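Long-range contacts in complement factor MASP-3 (Homo sapiens, PDB 3DEM), which probably acts as a serine protease in the lectin pathway of complement and uses its CUB1-EGF-CUB2 region to bind mannan-binding lectin and ficolins: residues 225-231 with 257-263; 158-164 with 188-192. All coordinates share one frame. Numbering follows the deposited sequence.

Contact 1. Residues 225-231 with 257-263. With CA (calcium ion), chain F.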
ATOM      1  N   TYR A 225      12.133 -31.765  22.744  1.00 40.39           N
ATOM      2  CA  TYR A 225      11.134 -30.849  22.204  1.00 40.38           C
ATOM      3  C   TYR A 225       9.758 -31.015  22.847  1.00 40.53           C
ATOM      4  O   TYR A 225       9.305 -30.151  23.602  1.00 40.43           O
ATOM      5  CB  TYR A 225      11.015 -31.033  20.685  1.00 40.45           C
ATOM      6  CG  TYR A 225      12.335 -30.942  19.938  1.00 40.48           C
ATOM      7  CD1 TYR A 225      13.173 -29.843  20.093  1.00 40.50           C
ATOM      8  CD2 TYR A 225      12.731 -31.950  19.072  1.00 40.48           C
ATOM      9  CE1 TYR A 225      14.379 -29.755  19.405  1.00 40.63           C
ATOM     10  CE2 TYR A 225      13.932 -31.871  18.379  1.00 40.63           C
ATOM     11  CZ  TYR A 225      14.750 -30.773  18.549  1.00 40.55           C
ATOM     12  OH  TYR A 225      15.942 -30.705  17.867  1.00 40.67           O
ATOM     13  N   ASP A 226       9.089 -32.117  22.510  1.00 40.47           N
ATOM     14  CA  ASP A 226       7.772 -32.441  23.044  1.00 40.33           C
ATOM     15  C   ASP A 226       7.860 -33.753  23.822  1.00 40.38           C
ATOM     16  O   ASP A 226       8.772 -34.547  23.603  1.00 40.15           O
ATOM     17  CB  ASP A 226       6.757 -32.599  21.913  1.00 40.32           C
ATOM     18  CG  ASP A 226       6.785 -31.438  20.924  1.00 40.44           C
ATOM     19  OD1 ASP A 226       7.180 -30.308  21.299  1.00 39.80           O
ATOM     20  OD2 ASP A 226       6.397 -31.662  19.759  1.00 40.05           O
ATOM     21  N   TYR A 227       6.907 -33.990  24.720  1.00 40.33           N
ATOM     22  CA  TYR A 227       6.943 -35.209  25.511  1.00 40.38           C
ATOM     23  C   TYR A 227       5.716 -35.428  26.381  1.00 40.54           C
ATOM     24  O   TYR A 227       4.970 -34.495  26.696  1.00 40.34           O
ATOM     25  CB  TYR A 227       8.190 -35.232  26.397  1.00 40.37           C
ATOM     26  CG  TYR A 227       8.317 -34.018  27.297  1.00 40.59           C
ATOM     27  CD1 TYR A 227       7.660 -33.966  28.516  1.00 40.47           C
ATOM     28  CD2 TYR A 227       9.092 -32.921  26.921  1.00 40.18           C
ATOM     29  CE1 TYR A 227       7.769 -32.864  29.340  1.00 40.36           C
ATOM     30  CE2 TYR A 227       9.207 -31.810  27.746  1.00 40.26           C
ATOM     31  CZ  TYR A 227       8.539 -31.790  28.956  1.00 40.49           C
ATOM     32  OH  TYR A 227       8.640 -30.693  29.788  1.00 40.81           O
ATOM     33  N   ILE A 228       5.523 -36.689  26.756  1.00 40.58           N
ATOM     34  CA  ILE A 228       4.578 -37.075  27.776  1.00 40.49           C
ATOM     35  C   ILE A 228       5.364 -37.507  29.007  1.00 40.57           C
ATOM     36  O   ILE A 228       6.352 -38.240  28.897  1.00 40.69           O
ATOM     37  CB  ILE A 228       3.727 -38.284  27.321  1.00 40.75           C
ATOM     38  CG1 ILE A 228       2.824 -37.909  26.150  1.00 40.43           C
ATOM     39  CG2 ILE A 228       2.888 -38.823  28.479  1.00 40.62           C
ATOM     40  CD1 ILE A 228       2.005 -39.071  25.625  1.00 40.45           C
ATOM     41  N   LYS A 229       4.934 -37.028  30.169  1.00 40.43           N
ATOM     42  CA  LYS A 229       5.369 -37.566  31.443  1.00 40.39           C
ATOM     43  C   LYS A 229       4.117 -38.091  32.139  1.00 40.49           C
ATOM     44  O   LYS A 229       3.031 -37.515  32.011  1.00 40.22           O
ATOM     45  CB  LYS A 229       5.997 -36.482  32.314  1.00 40.35           C
ATOM     46  CG  LYS A 229       7.404 -36.059  31.928  1.00 40.76           C
ATOM     47  CD  LYS A 229       7.772 -34.758  32.655  1.00 40.59           C
ATOM     48  CE  LYS A 229       9.237 -34.375  32.470  1.00 41.15           C
ATOM     49  NZ  LYS A 229       9.606 -33.174  33.297  1.00 40.87           N
ATOM     50  N   ILE A 230       4.272 -39.179  32.878  1.00 40.28           N
ATOM     51  CA  ILE A 230       3.158 -39.756  33.606  1.00 40.30           C
ATOM     52  C   ILE A 230       3.549 -39.940  35.061  1.00 40.31           C
ATOM     53  O   ILE A 230       4.423 -40.747  35.377  1.00 40.14           O
ATOM     54  CB  ILE A 230       2.743 -41.110  33.016  1.00 40.30           C
ATOM     55  CG1 ILE A 230       2.348 -40.951  31.539  1.00 40.22           C
ATOM     56  CG2 ILE A 230       1.619 -41.720  33.844  1.00 40.14           C
ATOM     57  CD1 ILE A 230       2.004 -42.258  30.846  1.00 40.40           C
ATOM     58  N   LYS A 231       2.910 -39.179  35.944  1.00 40.15           N
ATOM     59  CA  LYS A 231       3.183 -39.311  37.365  1.00 40.22           C
ATOM     60  C   LYS A 231       2.195 -40.248  38.051  1.00 40.21           C
ATOM     61  O   LYS A 231       0.984 -40.022  38.034  1.00 40.03           O
ATOM     62  CB  LYS A 231       3.202 -37.949  38.070  1.00 40.09           C
ATOM     63  CG  LYS A 231       3.510 -38.061  39.553  1.00 40.17           C
ATOM     64  CD  LYS A 231       3.855 -36.724  40.187  1.00 40.13           C
ATOM     65  CE  LYS A 231       4.287 -36.915  41.628  1.00 39.72           C
ATOM     66  NZ  LYS A 231       4.471 -35.630  42.347  1.00 39.59           N
ATOM     67  N   LEU A 257      -1.438 -38.867  36.768  1.00 40.27           N
ATOM     68  CA  LEU A 257      -1.320 -37.608  36.050  1.00 40.35           C
ATOM     69  C   LEU A 257      -0.537 -37.783  34.758  1.00 40.42           C
ATOM     70  O   LEU A 257       0.559 -38.344  34.753  1.00 40.50           O
ATOM     71  CB  LEU A 257      -0.654 -36.534  36.912  1.00 40.34           C
ATOM     72  CG  LEU A 257      -0.309 -35.247  36.155  1.00 40.65           C
ATOM     73  CD1 LEU A 257      -1.563 -34.416  35.860  1.00 40.33           C
ATOM     74  CD2 LEU A 257       0.728 -34.424  36.909  1.00 40.33           C
ATOM     75  N   ILE A 258      -1.109 -37.301  33.663  1.00 40.51           N
ATOM     76  CA  ILE A 258      -0.432 -37.294  32.381  1.00 40.51           C
ATOM     77  C   ILE A 258      -0.141 -35.843  32.018  1.00 40.70           C
ATOM     78  O   ILE A 258      -1.053 -35.011  31.933  1.00 40.79           O
ATOM     79  CB  ILE A 258      -1.290 -37.949  31.283  1.00 40.71           C
ATOM     80  CG1 ILE A 258      -1.610 -39.403  31.651  1.00 40.99           C
ATOM     81  CG2 ILE A 258      -0.579 -37.893  29.937  1.00 40.93           C
ATOM     82  CD1 ILE A 258      -2.952 -39.873  31.153  1.00 40.79           C
ATOM     83  N   LEU A 259       1.138 -35.542  31.829  1.00 40.48           N
ATOM     84  CA  LEU A 259       1.562 -34.232  31.377  1.00 40.41           C
ATOM     85  C   LEU A 259       2.038 -34.323  29.932  1.00 40.37           C
ATOM     86  O   LEU A 259       2.898 -35.148  29.600  1.00 40.25           O
ATOM     87  CB  LEU A 259       2.674 -33.680  32.275  1.00 40.21           C
ATOM     88  CG  LEU A 259       3.242 -32.300  31.902  1.00 41.09           C
ATOM     89  CD1 LEU A 259       3.720 -31.526  33.126  1.00 40.86           C
ATOM     90  CD2 LEU A 259       4.367 -32.417  30.879  1.00 41.43           C
ATOM     91  N   PHE A 260       1.462 -33.487  29.076  1.00 40.21           N
ATOM     92  CA  PHE A 260       1.879 -33.404  27.687  1.00 40.40           C
ATOM     93  C   PHE A 260       2.414 -32.015  27.372  1.00 40.34           C
ATOM     94  O   PHE A 260       1.687 -31.029  27.456  1.00 40.40           O
ATOM     95  CB  PHE A 260       0.729 -33.766  26.738  1.00 40.47           C
ATOM     96  CG  PHE A 260       1.099 -33.701  25.279  1.00 40.55           C
ATOM     97  CD1 PHE A 260       2.266 -34.302  24.818  1.00 40.49           C
ATOM     98  CD2 PHE A 260       0.274 -33.053  24.366  1.00 40.60           C
ATOM     99  CE1 PHE A 260       2.613 -34.245  23.472  1.00 40.42           C
ATOM    100  CE2 PHE A 260       0.610 -32.993  23.018  1.00 40.49           C
ATOM    101  CZ  PHE A 260       1.783 -33.591  22.570  1.00 40.59           C
ATOM    102  N   HIS A 261       3.691 -31.947  27.018  1.00 40.29           N
ATOM    103  CA  HIS A 261       4.342 -30.677  26.716  1.00 40.44           C
ATOM    104  C   HIS A 261       4.626 -30.587  25.224  1.00 40.40           C
ATOM    105  O   HIS A 261       5.134 -31.535  24.634  1.00 40.52           O
ATOM    106  CB  HIS A 261       5.655 -30.553  27.502  1.00 40.37           C
ATOM    107  CG  HIS A 261       6.402 -29.273  27.254  1.00 40.38           C
ATOM    108  ND1 HIS A 261       7.361 -29.147  26.271  1.00 40.40           N
ATOM    109  CD2 HIS A 261       6.344 -28.072  27.876  1.00 40.29           C
ATOM    110  CE1 HIS A 261       7.848 -27.919  26.288  1.00 40.36           C
ATOM    111  NE2 HIS A 261       7.249 -27.246  27.253  1.00 40.29           N
ATOM    112  N   SER A 262       4.288 -29.453  24.617  1.00 40.29           N
ATOM    113  CA  SER A 262       4.640 -29.211  23.220  1.00 40.28           C
ATOM    114  C   SER A 262       5.372 -27.880  23.059  1.00 40.20           C
ATOM    115  O   SER A 262       4.998 -26.881  23.673  1.00 40.17           O
ATOM    116  CB  SER A 262       3.405 -29.277  22.307  1.00 40.13           C
ATOM    117  OG  SER A 262       2.525 -28.187  22.521  1.00 40.13           O
ATOM    118  N   ASP A 263       6.417 -27.872  22.233  1.00 40.09           N
ATOM    119  CA  ASP A 263       7.196 -26.657  22.015  1.00 40.14           C
ATOM    120  C   ASP A 263       6.644 -25.797  20.874  1.00 40.12           C
ATOM    121  O   ASP A 263       5.541 -26.036  20.387  1.00 40.10           O
ATOM    122  CB  ASP A 263       8.684 -26.971  21.812  1.00 40.23           C
ATOM    123  CG  ASP A 263       8.977 -27.618  20.464  1.00 40.36           C
ATOM    124  OD1 ASP A 263       8.039 -27.833  19.672  1.00 40.14           O
ATOM    125  OD2 ASP A 263      10.159 -27.911  20.196  1.00 40.37           O
TER
HETATM  126 CA    CA F8001       7.003 -29.734  18.592  1.00 32.61          CA
HETATM  127  O   HOH W   1       4.980 -28.618  19.218  1.00 30.11           O
HETATM  128  O   HOH W   2       5.606 -30.895  17.027  1.00 31.50           O

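Contact 2. Residues 158-164 with 188-192. With NAG (2-acetamido-2-deoxy-beta-D-glucopyranose), chain C.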
ATOM      1  N   ASP A 158       5.141 -15.474  22.667  1.00 40.40           N
ATOM      2  CA  ASP A 158       6.062 -15.174  21.576  1.00 40.36           C
ATOM      3  C   ASP A 158       5.361 -14.352  20.492  1.00 40.46           C
ATOM      4  O   ASP A 158       5.976 -13.965  19.498  1.00 40.46           O
ATOM      5  CB  ASP A 158       6.657 -16.462  20.991  1.00 40.30           C
ATOM      6  CG  ASP A 158       5.594 -17.424  20.469  1.00 40.24           C
ATOM      7  OD1 ASP A 158       4.413 -17.030  20.348  1.00 39.86           O
ATOM      8  OD2 ASP A 158       5.948 -18.586  20.173  1.00 40.05           O
ATOM      9  N   ASN A 159       4.071 -14.098  20.700  1.00 40.41           N
ATOM     10  CA  ASN A 159       3.255 -13.303  19.784  1.00 40.52           C
ATOM     11  C   ASN A 159       3.095 -13.962  18.426  1.00 40.51           C
ATOM     12  O   ASN A 159       2.774 -13.307  17.444  1.00 40.43           O
ATOM     13  CB  ASN A 159       3.843 -11.900  19.611  1.00 40.58           C
ATOM     14  CG  ASN A 159       3.744 -11.069  20.872  1.00 41.03           C
ATOM     15  OD1 ASN A 159       2.758 -11.146  21.604  1.00 41.46           O
ATOM     16  ND2 ASN A 159       4.768 -10.270  21.131  1.00 41.87           N
ATOM     17  N   ARG A 160       3.298 -15.270  18.375  1.00 40.59           N
ATOM     18  CA  ARG A 160       3.442 -15.942  17.098  1.00 40.59           C
ATOM     19  C   ARG A 160       2.731 -17.292  17.052  1.00 40.61           C
ATOM     20  O   ARG A 160       1.947 -17.554  16.142  1.00 40.61           O
ATOM     21  CB  ARG A 160       4.930 -16.106  16.795  1.00 40.70           C
ATOM     22  CG  ARG A 160       5.239 -16.617  15.421  1.00 40.88           C
ATOM     23  CD  ARG A 160       6.732 -16.527  15.145  1.00 41.12           C
ATOM     24  NE  ARG A 160       7.531 -17.213  16.154  1.00 40.96           N
ATOM     25  CZ  ARG A 160       7.773 -18.521  16.151  1.00 41.35           C
ATOM     26  NH1 ARG A 160       7.265 -19.282  15.190  1.00 41.32           N
ATOM     27  NH2 ARG A 160       8.520 -19.074  17.108  1.00 40.86           N
ATOM     28  N   THR A 161       3.007 -18.151  18.028  1.00 40.54           N
ATOM     29  CA  THR A 161       2.396 -19.474  18.045  1.00 40.31           C
ATOM     30  C   THR A 161       1.074 -19.507  18.810  1.00 40.25           C
ATOM     31  O   THR A 161       0.786 -18.630  19.626  1.00 40.09           O
ATOM     32  CB  THR A 161       3.367 -20.559  18.565  1.00 40.27           C
ATOM     33  OG1 THR A 161       3.786 -20.241  19.894  1.00 40.33           O
ATOM     34  CG2 THR A 161       4.582 -20.651  17.666  1.00 40.02           C
ATOM     35  N   CYS A 162       0.275 -20.531  18.525  1.00 40.17           N
ATOM     36  CA  CYS A 162      -1.082 -20.614  19.034  1.00 40.27           C
ATOM     37  C   CYS A 162      -1.287 -21.844  19.921  1.00 40.35           C
ATOM     38  O   CYS A 162      -1.341 -22.972  19.427  1.00 40.36           O
ATOM     39  CB  CYS A 162      -2.054 -20.637  17.857  1.00 40.40           C
ATOM     40  SG  CYS A 162      -1.977 -19.155  16.814  1.00 40.57           S
ATOM     41  N   ARG A 163      -1.399 -21.617  21.227  1.00 40.32           N
ATOM     42  CA  ARG A 163      -1.571 -22.697  22.196  1.00 40.41           C
ATOM     43  C   ARG A 163      -3.042 -22.878  22.547  1.00 40.48           C
ATOM     44  O   ARG A 163      -3.889 -22.134  22.068  1.00 40.52           O
ATOM     45  CB  ARG A 163      -0.758 -22.415  23.467  1.00 40.18           C
ATOM     46  CG  ARG A 163      -1.251 -21.231  24.291  1.00 40.15           C
ATOM     47  CD  ARG A 163      -0.591 -21.204  25.666  1.00 40.33           C
ATOM     48  NE  ARG A 163      -1.208 -20.219  26.552  1.00 40.69           N
ATOM     49  CZ  ARG A 163      -2.287 -20.452  27.297  1.00 40.91           C
ATOM     50  NH1 ARG A 163      -2.873 -21.644  27.264  1.00 40.27           N
ATOM     51  NH2 ARG A 163      -2.780 -19.493  28.076  1.00 40.31           N
ATOM     52  N   VAL A 164      -3.337 -23.870  23.381  1.00 40.54           N
ATOM     53  CA  VAL A 164      -4.698 -24.100  23.851  1.00 40.52           C
ATOM     54  C   VAL A 164      -4.703 -24.325  25.349  1.00 40.49           C
ATOM     55  O   VAL A 164      -3.669 -24.622  25.946  1.00 40.40           O
ATOM     56  CB  VAL A 164      -5.346 -25.348  23.194  1.00 40.53           C
ATOM     57  CG1 VAL A 164      -5.512 -25.151  21.698  1.00 40.46           C
ATOM     58  CG2 VAL A 164      -4.534 -26.609  23.503  1.00 40.29           C
ATOM     59  N   PRO A 188      -1.594 -28.673  19.120  1.00 40.46           N
ATOM     60  CA  PRO A 188      -1.214 -27.272  19.294  1.00 40.36           C
ATOM     61  C   PRO A 188       0.203 -27.107  19.840  1.00 40.35           C
ATOM     62  O   PRO A 188       0.619 -27.836  20.734  1.00 40.42           O
ATOM     63  CB  PRO A 188      -2.233 -26.760  20.316  1.00 40.35           C
ATOM     64  CG  PRO A 188      -3.395 -27.669  20.178  1.00 40.33           C
ATOM     65  CD  PRO A 188      -2.809 -29.009  19.881  1.00 40.34           C
ATOM     66  N   LYS A 189       0.932 -26.146  19.291  1.00 40.35           N
ATOM     67  CA  LYS A 189       2.259 -25.809  19.758  1.00 40.33           C
ATOM     68  C   LYS A 189       2.181 -25.089  21.098  1.00 40.37           C
ATOM     69  O   LYS A 189       1.112 -24.624  21.501  1.00 40.25           O
ATOM     70  CB  LYS A 189       2.956 -24.904  18.738  1.00 40.45           C
ATOM     71  CG  LYS A 189       3.139 -25.534  17.364  1.00 40.22           C
ATOM     72  CD  LYS A 189       3.748 -24.543  16.378  1.00 40.21           C
ATOM     73  CE  LYS A 189       3.843 -25.142  14.985  1.00 40.23           C
ATOM     74  NZ  LYS A 189       2.498 -25.447  14.389  1.00 39.62           N
ATOM     75  N   SER A 190       3.317 -25.024  21.787  1.00 40.29           N
ATOM     76  CA  SER A 190       3.482 -24.183  22.972  1.00 40.29           C
ATOM     77  C   SER A 190       2.441 -24.422  24.055  1.00 40.26           C
ATOM     78  O   SER A 190       2.028 -23.487  24.733  1.00 40.42           O
ATOM     79  CB  SER A 190       3.478 -22.708  22.570  1.00 40.11           C
ATOM     80  OG  SER A 190       4.503 -22.454  21.636  1.00 39.84           O
ATOM     81  N   SER A 191       2.040 -25.673  24.230  1.00 40.36           N
ATOM     82  CA  SER A 191       0.974 -26.001  25.158  1.00 40.40           C
ATOM     83  C   SER A 191       1.461 -26.906  26.269  1.00 40.54           C
ATOM     84  O   SER A 191       2.513 -27.542  26.158  1.00 40.45           O
ATOM     85  CB  SER A 191      -0.199 -26.656  24.423  1.00 40.34           C
ATOM     86  OG  SER A 191      -0.782 -25.750  23.505  1.00 40.37           O
ATOM     87  N   GLU A 192       0.667 -26.969  27.333  1.00 40.68           N
ATOM     88  CA  GLU A 192       1.015 -27.690  28.542  1.00 40.73           C
ATOM     89  C   GLU A 192      -0.265 -28.316  29.084  1.00 40.87           C
ATOM     90  O   GLU A 192      -1.021 -27.668  29.805  1.00 40.92           O
ATOM     91  CB  GLU A 192       1.584 -26.697  29.546  1.00 40.69           C
ATOM     92  CG  GLU A 192       2.142 -27.292  30.823  1.00 40.89           C
ATOM     93  CD  GLU A 192       2.893 -26.243  31.624  1.00 41.22           C
ATOM     94  OE1 GLU A 192       4.137 -26.332  31.679  1.00 41.70           O
ATOM     95  OE2 GLU A 192       2.254 -25.305  32.150  1.00 40.89           O
TER
HETATM   96  C1  NAG C1001       4.453  -9.404  22.243  1.00 44.82           C
HETATM   97  C2  NAG C1001       5.942  -9.058  22.125  1.00 44.78           C
HETATM   98  C3  NAG C1001       6.241  -7.805  22.938  1.00 45.37           C
HETATM   99  C4  NAG C1001       5.405  -6.704  22.299  1.00 46.05           C
HETATM  100  C5  NAG C1001       3.945  -7.089  22.549  1.00 46.50           C
HETATM  101  C6  NAG C1001       2.953  -5.999  22.143  1.00 47.24           C
HETATM  102  C7  NAG C1001       7.903 -10.473  21.900  1.00 45.03           C
HETATM  103  C8  NAG C1001       8.688 -11.625  22.461  1.00 44.91           C
HETATM  104  N2  NAG C1001       6.770 -10.176  22.536  1.00 44.77           N
HETATM  105  O3  NAG C1001       7.617  -7.481  22.946  1.00 45.90           O
HETATM  106  O4  NAG C1001       5.747  -5.433  22.819  1.00 46.00           O
HETATM  107  O5  NAG C1001       3.641  -8.298  21.857  1.00 46.04           O
HETATM  108  O6  NAG C1001       1.646  -6.533  22.281  1.00 48.53           O
HETATM  109  O7  NAG C1001       8.304  -9.850  20.912  1.00 44.91           O
HETATM  110  O   HOH W   3      -0.111 -24.388  17.256  1.00 32.79           O
HETATM  111  O   HOH W   4      -1.492 -24.924  27.563  1.00 35.34           O

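Contact 1. Residues 225-231 with 257-263
Strands 227-231 and 257-261 run antiparallel, and their backbones satisfy each other in three hydrogen-bonded pairs. Tyr227 N gives to His261 O (3.0 Å), and His261 N returns to Tyr227 O (2.9 Å). Lys229 N reaches Leu259 O at 2.8 Å, and Leu259 N reaches Lys229 O at 2.7 Å. Lys231 N lies 2.8 Å from Leu257 O, and Leu257 N lies 3.0 Å from Lys231 O. The alternate residues bond outward: Ile228 and Ile230 to strand 235-240, Ile258 and Phe260 to strand 192-198. The side chains of these four form a buried apolar face. On the other face, His261 CB sits over the Tyr227 ring, a CH-pi contact.

Near the calcium, side chains supply the acceptors. Asp263 N donates to Asp226 OD1 (2.7 Å). The other oxygen, OD2, accepts from the hydroxyl of Tyr187. Ser262 OG is bonded outside, to Pro188 O and Ser191 N. Asp263 O accepts from water 1. Asp226 OD1 and Asp263 OD1 are 3.1 Å apart, and calcium offsets their charge. The ion is held by Asp226 through OD1 (2.8 Å) and OD2 (2.3 Å), by Asp263 OD1 (2.4 Å) and by two waters. Glu216 and Ser265 O complete the site. This is the calcium site of a CUB domain, at one end of its beta sandwich.

Contact 2. Residues 158-164 with 188-192
Val164, Ser190 and Thr161 bury the most surface here, with Arg163 level with Thr161. The contact joins the end of the EGF module to a loop of the second CUB domain. Val164 packs its CG1 against CG of Pro188 at 3.6 Å. Its backbone is held too: Val164 N donates to Ser191 OG (3.2 Å), and that hydroxyl donates to Lys189 O (3.0 Å). Water 4 bridges Val164 O and Glu192 N.

Ser190 meets Thr161 through their hydroxyls, with Ser190 OG 2.9 Å from Thr161 OG1. The Thr161 hydroxyl donates to Asp158 OD2 (2.7 Å). Asp158 OD1 accepts from Arg160 N and Thr161 N, both at 2.9 Å. The bond from Arg160 N closes an Asx turn; with that from Thr161 N it is an Asx motif. Asn159 in this turn carries the N-linked NAG, on ND2.

Arg163 lays its CB 3.2 Å from Ser190 O. Its guanidinium turns away to a salt bridge with Glu165. Water 3 links Cys162 O to Lys189 N. Lys189 NZ forms salt bridges with Asp135 and Glu267, so it also ties the two modules.

Strand 162-163 pairs with strand 154-155 in the small EGF sheet. Cys162 is also bonded to Cys149 by a disulfide. The 188-192 loop leads into strand 192-198, at the edge of a CUB sheet.

Both segments of contact 2 precede those of contact 1 in the chain. Their centres are 15 Å apart. Contact 1 pairs the two middle strands of a four-stranded CUB2 sheet. Contact 2 brings in the loop that enters strand 192-198, an outer strand of that sheet. The two touch directly: Ser262 OG lies 2.6 Å from Pro188 O, and Asp263 O lies 2.8 Å from Ser190 N, both probable hydrogen bonds. Asp263 thus binds calcium with its side chain and meets the interface loop with its carbonyl, so the calcium end of CUB2 lies directly against the EGF junction.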